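Local coordinates for putative periplasmic protein (Bacteroides vulgatus ATCC 8482, PDB 3DUE), which is of unknown function but, as a putative periplasmic protein of the PepSY-like family, may act as an inhibitor of another protein, at residues 22-27 against 74-79; 18-23 against 60-65. All blocks are in the same frame, centred on the assembly; numbering follows the deposited sequence.

Interaction 1. Residues 22-27 against 74-79; sequences KTHFPD and VAVVPD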
loop_
_atom_site.group_PDB
_atom_site.type_symbol
_atom_site.label_atom_id
_atom_site.label_comp_id
_atom_site.label_asym_id
_atom_site.label_seq_id
_atom_site.Cartn_x
_atom_site.Cartn_y
_atom_site.Cartn_z
ATOM N N LYS A 22 -7.707 -4.103 10.297
ATOM C CA LYS A 22 -8.356 -5.233 10.939
ATOM C C LYS A 22 -8.720 -6.288 9.938
ATOM O O LYS A 22 -8.651 -7.465 10.251
ATOM C CB LYS A 22 -9.578 -4.783 11.746
ATOM C CG LYS A 22 -9.170 -4.171 13.066
ATOM N N THR A 23 -9.073 -5.882 8.722
ATOM C CA THR A 23 -9.454 -6.844 7.676
ATOM C C THR A 23 -8.233 -7.625 7.099
ATOM O O THR A 23 -8.272 -8.845 6.992
ATOM C CB THR A 23 -10.214 -6.114 6.539
ATOM O OG1 THR A 23 -11.444 -5.585 7.066
ATOM C CG2 THR A 23 -10.567 -7.097 5.383
ATOM N N HIS A 24 -7.163 -6.912 6.770
ATOM C CA HIS A 24 -6.032 -7.485 6.010
ATOM C C HIS A 24 -4.793 -7.811 6.808
ATOM O O HIS A 24 -3.991 -8.626 6.358
ATOM C CB HIS A 24 -5.689 -6.580 4.782
ATOM C CG HIS A 24 -6.848 -6.355 3.858
ATOM N ND1 HIS A 24 -7.423 -7.364 3.125
ATOM C CD2 HIS A 24 -7.536 -5.229 3.547
ATOM C CE1 HIS A 24 -8.450 -6.882 2.444
ATOM N NE2 HIS A 24 -8.529 -5.581 2.673
ATOM N N PHE A 25 -4.656 -7.228 7.992
ATOM C CA PHE A 25 -3.501 -7.431 8.866
ATOM C C PHE A 25 -3.940 -7.629 10.317
ATOM O O PHE A 25 -3.367 -7.045 11.240
ATOM C CB PHE A 25 -2.575 -6.216 8.733
ATOM C CG PHE A 25 -2.131 -5.981 7.337
ATOM C CD1 PHE A 25 -1.017 -6.656 6.837
ATOM C CD2 PHE A 25 -2.823 -5.125 6.494
ATOM C CE1 PHE A 25 -0.619 -6.488 5.523
ATOM C CE2 PHE A 25 -2.406 -4.944 5.184
ATOM C CZ PHE A 25 -1.303 -5.666 4.699
ATOM N N PRO A 26 -4.918 -8.507 10.530
ATOM C CA PRO A 26 -5.466 -8.647 11.878
ATOM C C PRO A 26 -4.478 -9.138 12.926
ATOM O O PRO A 26 -4.599 -8.748 14.089
ATOM C CB PRO A 26 -6.597 -9.671 11.705
ATOM C CG PRO A 26 -6.220 -10.474 10.586
ATOM C CD PRO A 26 -5.540 -9.443 9.609
ATOM N N ASP A 27 -3.526 -9.974 12.533
ATOM C CA ASP A 27 -2.566 -10.502 13.506
ATOM C C ASP A 27 -1.229 -9.767 13.589
ATOM O O ASP A 27 -0.357 -10.180 14.349
ATOM C CB ASP A 27 -2.340 -11.963 13.242
ATOM C CG ASP A 27 -3.617 -12.774 13.402
ATOM O OD1 ASP A 27 -4.202 -12.793 14.522
ATOM O OD2 ASP A 27 -4.023 -13.390 12.397
ATOM N N VAL A 74 -3.924 -10.765 -1.174
ATOM C CA VAL A 74 -4.548 -10.713 -2.499
ATOM C C VAL A 74 -5.854 -9.936 -2.554
ATOM O O VAL A 74 -6.174 -9.330 -3.580
ATOM C CB VAL A 74 -4.709 -12.136 -3.120
ATOM C CG1 VAL A 74 -3.353 -12.770 -3.255
ATOM C CG2 VAL A 74 -5.596 -13.025 -2.277
ATOM N N ALA A 75 -6.584 -9.906 -1.442
ATOM C CA ALA A 75 -7.876 -9.236 -1.412
ATOM C C ALA A 75 -7.727 -7.713 -1.557
ATOM O O ALA A 75 -8.707 -7.046 -1.865
ATOM C CB ALA A 75 -8.624 -9.587 -0.155
ATOM N N VAL A 76 -6.524 -7.175 -1.338
ATOM C CA VAL A 76 -6.267 -5.747 -1.473
ATOM C C VAL A 76 -6.106 -5.283 -2.943
ATOM O O VAL A 76 -6.337 -4.110 -3.289
ATOM C CB VAL A 76 -5.002 -5.370 -0.655
ATOM C CG1 VAL A 76 -4.444 -3.987 -1.032
ATOM C CG2 VAL A 76 -5.295 -5.526 0.843
ATOM N N VAL A 77 -5.737 -6.215 -3.795
ATOM C CA VAL A 77 -5.368 -5.916 -5.178
ATOM C C VAL A 77 -6.515 -5.928 -6.160
ATOM O O VAL A 77 -7.257 -6.915 -6.252
ATOM C CB VAL A 77 -4.265 -6.922 -5.684
ATOM C CG1 VAL A 77 -3.775 -6.585 -7.078
ATOM C CG2 VAL A 77 -3.086 -6.906 -4.748
ATOM N N PRO A 78 -6.627 -4.856 -6.955
ATOM C CA PRO A 78 -7.677 -4.825 -7.981
ATOM C C PRO A 78 -7.605 -6.067 -8.889
ATOM O O PRO A 78 -6.522 -6.496 -9.276
ATOM C CB PRO A 78 -7.378 -3.525 -8.750
ATOM C CG PRO A 78 -6.607 -2.690 -7.796
ATOM C CD PRO A 78 -5.789 -3.640 -6.986
ATOM N N ASP A 79 -8.752 -6.659 -9.193
ATOM C CA ASP A 79 -8.813 -7.861 -10.027
ATOM C C ASP A 79 -8.055 -7.784 -11.344
ATOM O O ASP A 79 -7.408 -8.754 -11.735
ATOM C CB ASP A 79 -10.270 -8.258 -10.309
ATOM C CG ASP A 79 -10.838 -9.189 -9.249
ATOM O OD1 ASP A 79 -10.371 -9.193 -8.081
ATOM O OD2 ASP A 79 -11.757 -9.953 -9.595
#

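Interaction 2. Residues 18-23 against 60-65; sequences QTFIKT and GIWTEV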
loop_
_atom_site.group_PDB
_atom_site.type_symbol
_atom_site.label_atom_id
_atom_site.label_comp_id
_atom_site.label_asym_id
_atom_site.label_seq_id
_atom_site.Cartn_x
_atom_site.Cartn_y
_atom_site.Cartn_z
ATOM N N GLN A 18 -8.550 2.089 9.927
ATOM C CA GLN A 18 -8.580 1.105 11.005
ATOM C C GLN A 18 -9.217 -0.197 10.523
ATOM O O GLN A 18 -8.753 -1.302 10.861
ATOM C CB GLN A 18 -9.319 1.637 12.222
ATOM C CG GLN A 18 -8.654 2.849 12.830
ATOM C CD GLN A 18 -9.394 3.313 14.033
ATOM O OE1 GLN A 18 -9.702 2.495 14.920
ATOM N NE2 GLN A 18 -9.754 4.594 14.066
ATOM N N THR A 19 -10.301 -0.099 9.765
ATOM C CA THR A 19 -11.000 -1.284 9.251
ATOM C C THR A 19 -10.108 -2.042 8.259
ATOM O O THR A 19 -10.124 -3.265 8.208
ATOM C CB THR A 19 -12.325 -0.891 8.553
ATOM O OG1 THR A 19 -13.212 -0.359 9.531
ATOM C CG2 THR A 19 -13.013 -2.096 7.871
ATOM N N PHE A 20 -9.388 -1.304 7.444
ATOM C CA PHE A 20 -8.470 -1.921 6.501
ATOM C C PHE A 20 -7.416 -2.793 7.235
ATOM O O PHE A 20 -7.175 -3.949 6.855
ATOM C CB PHE A 20 -7.818 -0.855 5.646
ATOM C CG PHE A 20 -6.879 -1.401 4.614
ATOM C CD1 PHE A 20 -7.347 -1.728 3.342
ATOM C CD2 PHE A 20 -5.546 -1.569 4.902
ATOM C CE1 PHE A 20 -6.477 -2.205 2.396
ATOM C CE2 PHE A 20 -4.674 -2.046 3.941
ATOM C CZ PHE A 20 -5.148 -2.367 2.716
ATOM N N ILE A 21 -6.837 -2.259 8.312
ATOM C CA ILE A 21 -5.859 -3.007 9.123
ATOM C C ILE A 21 -6.511 -4.247 9.753
ATOM O O ILE A 21 -5.945 -5.340 9.737
ATOM C CB ILE A 21 -5.206 -2.095 10.205
ATOM C CG1 ILE A 21 -4.383 -0.949 9.518
ATOM C CG2 ILE A 21 -4.352 -2.920 11.176
ATOM C CD1 ILE A 21 -3.898 0.128 10.493
ATOM N N LYS A 22 -7.707 -4.103 10.297
ATOM C CA LYS A 22 -8.356 -5.233 10.939
ATOM C C LYS A 22 -8.720 -6.288 9.938
ATOM O O LYS A 22 -8.651 -7.465 10.251
ATOM C CB LYS A 22 -9.578 -4.783 11.746
ATOM C CG LYS A 22 -9.170 -4.171 13.066
ATOM N N THR A 23 -9.073 -5.882 8.722
ATOM C CA THR A 23 -9.454 -6.844 7.676
ATOM C C THR A 23 -8.233 -7.625 7.099
ATOM O O THR A 23 -8.272 -8.845 6.992
ATOM C CB THR A 23 -10.214 -6.114 6.539
ATOM O OG1 THR A 23 -11.444 -5.585 7.066
ATOM C CG2 THR A 23 -10.567 -7.097 5.383
ATOM N N GLY A 60 -8.188 8.016 4.817
ATOM C CA GLY A 60 -7.877 6.661 5.272
ATOM C C GLY A 60 -7.959 5.618 4.180
ATOM O O GLY A 60 -8.119 4.434 4.484
ATOM N N ILE A 61 -7.854 6.047 2.919
ATOM C CA ILE A 61 -7.871 5.135 1.781
ATOM C C ILE A 61 -6.396 4.850 1.439
ATOM O O ILE A 61 -5.600 5.764 1.290
ATOM C CB ILE A 61 -8.608 5.745 0.573
ATOM C CG1 ILE A 61 -9.982 6.293 0.969
ATOM C CG2 ILE A 61 -8.720 4.722 -0.538
ATOM C CD1 ILE A 61 -10.879 5.240 1.498
ATOM N N TRP A 62 -6.036 3.576 1.334
ATOM C CA TRP A 62 -4.636 3.214 1.164
ATOM C C TRP A 62 -4.063 3.746 -0.129
ATOM O O TRP A 62 -4.774 3.805 -1.151
ATOM C CB TRP A 62 -4.394 1.713 1.285
ATOM C CG TRP A 62 -4.954 0.874 0.235
ATOM C CD1 TRP A 62 -6.133 0.195 0.270
ATOM C CD2 TRP A 62 -4.334 0.546 -1.022
ATOM N NE1 TRP A 62 -6.299 -0.519 -0.897
ATOM C CE2 TRP A 62 -5.214 -0.305 -1.710
ATOM C CE3 TRP A 62 -3.133 0.933 -1.644
ATOM C CZ2 TRP A 62 -4.940 -0.793 -2.975
ATOM C CZ3 TRP A 62 -2.849 0.441 -2.892
ATOM C CH2 TRP A 62 -3.751 -0.428 -3.549
ATOM N N THR A 63 -2.835 4.242 -0.004
ATOM C CA THR A 63 -1.978 4.717 -1.105
ATOM C C THR A 63 -0.712 3.865 -1.243
ATOM O O THR A 63 -0.094 3.851 -2.295
ATOM C CB THR A 63 -1.636 6.205 -0.940
ATOM O OG1 THR A 63 -1.021 6.418 0.336
ATOM C CG2 THR A 63 -2.900 7.018 -1.014
ATOM N N GLU A 64 -0.359 3.114 -0.205
ATOM C CA GLU A 64 0.760 2.181 -0.234
ATOM C C GLU A 64 0.523 0.980 0.683
ATOM O O GLU A 64 0.131 1.126 1.845
ATOM C CB GLU A 64 2.089 2.871 0.133
ATOM C CG GLU A 64 3.292 1.959 0.045
ATOM C CD GLU A 64 4.620 2.641 0.390
ATOM O OE1 GLU A 64 4.724 3.860 0.263
ATOM O OE2 GLU A 64 5.576 1.954 0.771
ATOM N N VAL A 65 0.777 -0.214 0.146
ATOM C CA VAL A 65 0.738 -1.471 0.897
ATOM C C VAL A 65 2.086 -2.117 0.565
ATOM O O VAL A 65 2.267 -2.704 -0.482
ATOM C CB VAL A 65 -0.454 -2.360 0.536
ATOM C CG1 VAL A 65 -0.432 -3.671 1.334
ATOM C CG2 VAL A 65 -1.730 -1.602 0.778
#

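Interaction 1. Residues 22-27 against 74-79
H24, the last residue of helix 15-24, meets V76 and A75 across this contact through its imidazole ring. Its CB points at residues 74-79 and already lies 4.1 Å from V76 CG2. The first torsion sets CG anti to the carbonyl carbon and beside the backbone N (chi1 -57°), and the second torsion (-66°) turns one ring face to the valine methyl. V76 CG2 is 3.5 Å from H24 CG and equally near CD2, while ND1 and NE2 are only slightly farther from the same methyl. V76 CG2 stands 3.4 Å from the centroid of the H24 ring, 8° off the ring normal, a well-centred CH-pi contact. T23 CG2 of the preceding residue sits over the centre of the opposite face, so the imidazole is sandwiched between two methyl groups that hold its plane. At the far end of the ring H24 CE1 touches A75 CB at 3.8 Å, reached at the edge and not over a face.

The contact joins the end of the first helix of this PepSY-like protein to the 3-10 turn 74-76 in the connection between strand 62-66 and helix 79-88. That turn is closed by the backbone bond from V77 N to V74 O (3.2 Å), which brings A75 and V76 to the imidazole together. Histidine suits this partly exposed helix end, since its flat ring can accept methyl groups on its faces while keeping polar nitrogens on its rim; alanine is small enough to pass beside its edge, and a branched valine can offer CG2 to the histidine while the buried residue also packs on F20, W62 and V65.

Interaction 2. Residues 18-23 against 60-65
Residues 18-23 form regular helix within 15-24, and residues 60-65 lead through a loop into strand 62-66, which is broken by a classic beta bulge where T63 and E64 both face E55. The two backbones stay well apart: F20 and W62 are the closest pair, with CA atoms 8.3 Å from each other, and no hydrogen bond joins the segments. Within the helix K22 N bonds to Q18 O and T23 N to T19 O. T23 OG1 also donates to T19 O (2.9 Å), so this carbonyl receives two donors, which come from opposite faces of its plane.

Large aromatic side chains bridge the gap. F20 sets CG anti to its own amide nitrogen (chi1 -178°), carrying the phenyl ring out from the helix toward the strand. Its outer carbons CE1 and CZ meet the pyrrole part of the indole: F20 CE1 lies 3.2 Å from W62 CD1, a tight approach, and 3.7 Å from W62 NE1. The rings are inclined at 39° with centroids 4.8 Å apart, an oblique pairing. On the phenylalanine side, W62 CB lies over one face of the phenyl ring. V65 fills the next place, its CG2 reaching F20 CZ at 4.0 Å and also lying over one indole face, offset toward the rim. Thus a single valine methyl touches both aromatic residues. Phenylalanine spans the distance from helix to strand, tryptophan supplies a broad buried surface, and valine, beta-branched and so at home in a strand, offers one methyl to both rings. W62 additionally forms a cation-pi contact with R99 of strand 94-99. The arrangement is that of a helix packed by its apolar side on an antiparallel sheet, the alpha+beta layering of this PepSY-like fold.

Interaction 1 and interaction 2 draw on successive turns of helix 15-24, share K22 and T23, and have centres about 8 Å apart. They merge into one apolar cluster. V76 CG2, the methyl that faces the imidazole in interaction 1, is also 3.7 Å from F20 CZ of interaction 2, and V76 O packs on W62 CZ2 at 3.6 Å. F25, just beyond the helix, adds a second bridge: its CZ is 4.0 Å from V65 CG1. The rings of H24 and F20 also meet directly, with planes at about 60°. Together the contacts tie the first helix both to strand 62-66 and to the connection that follows it.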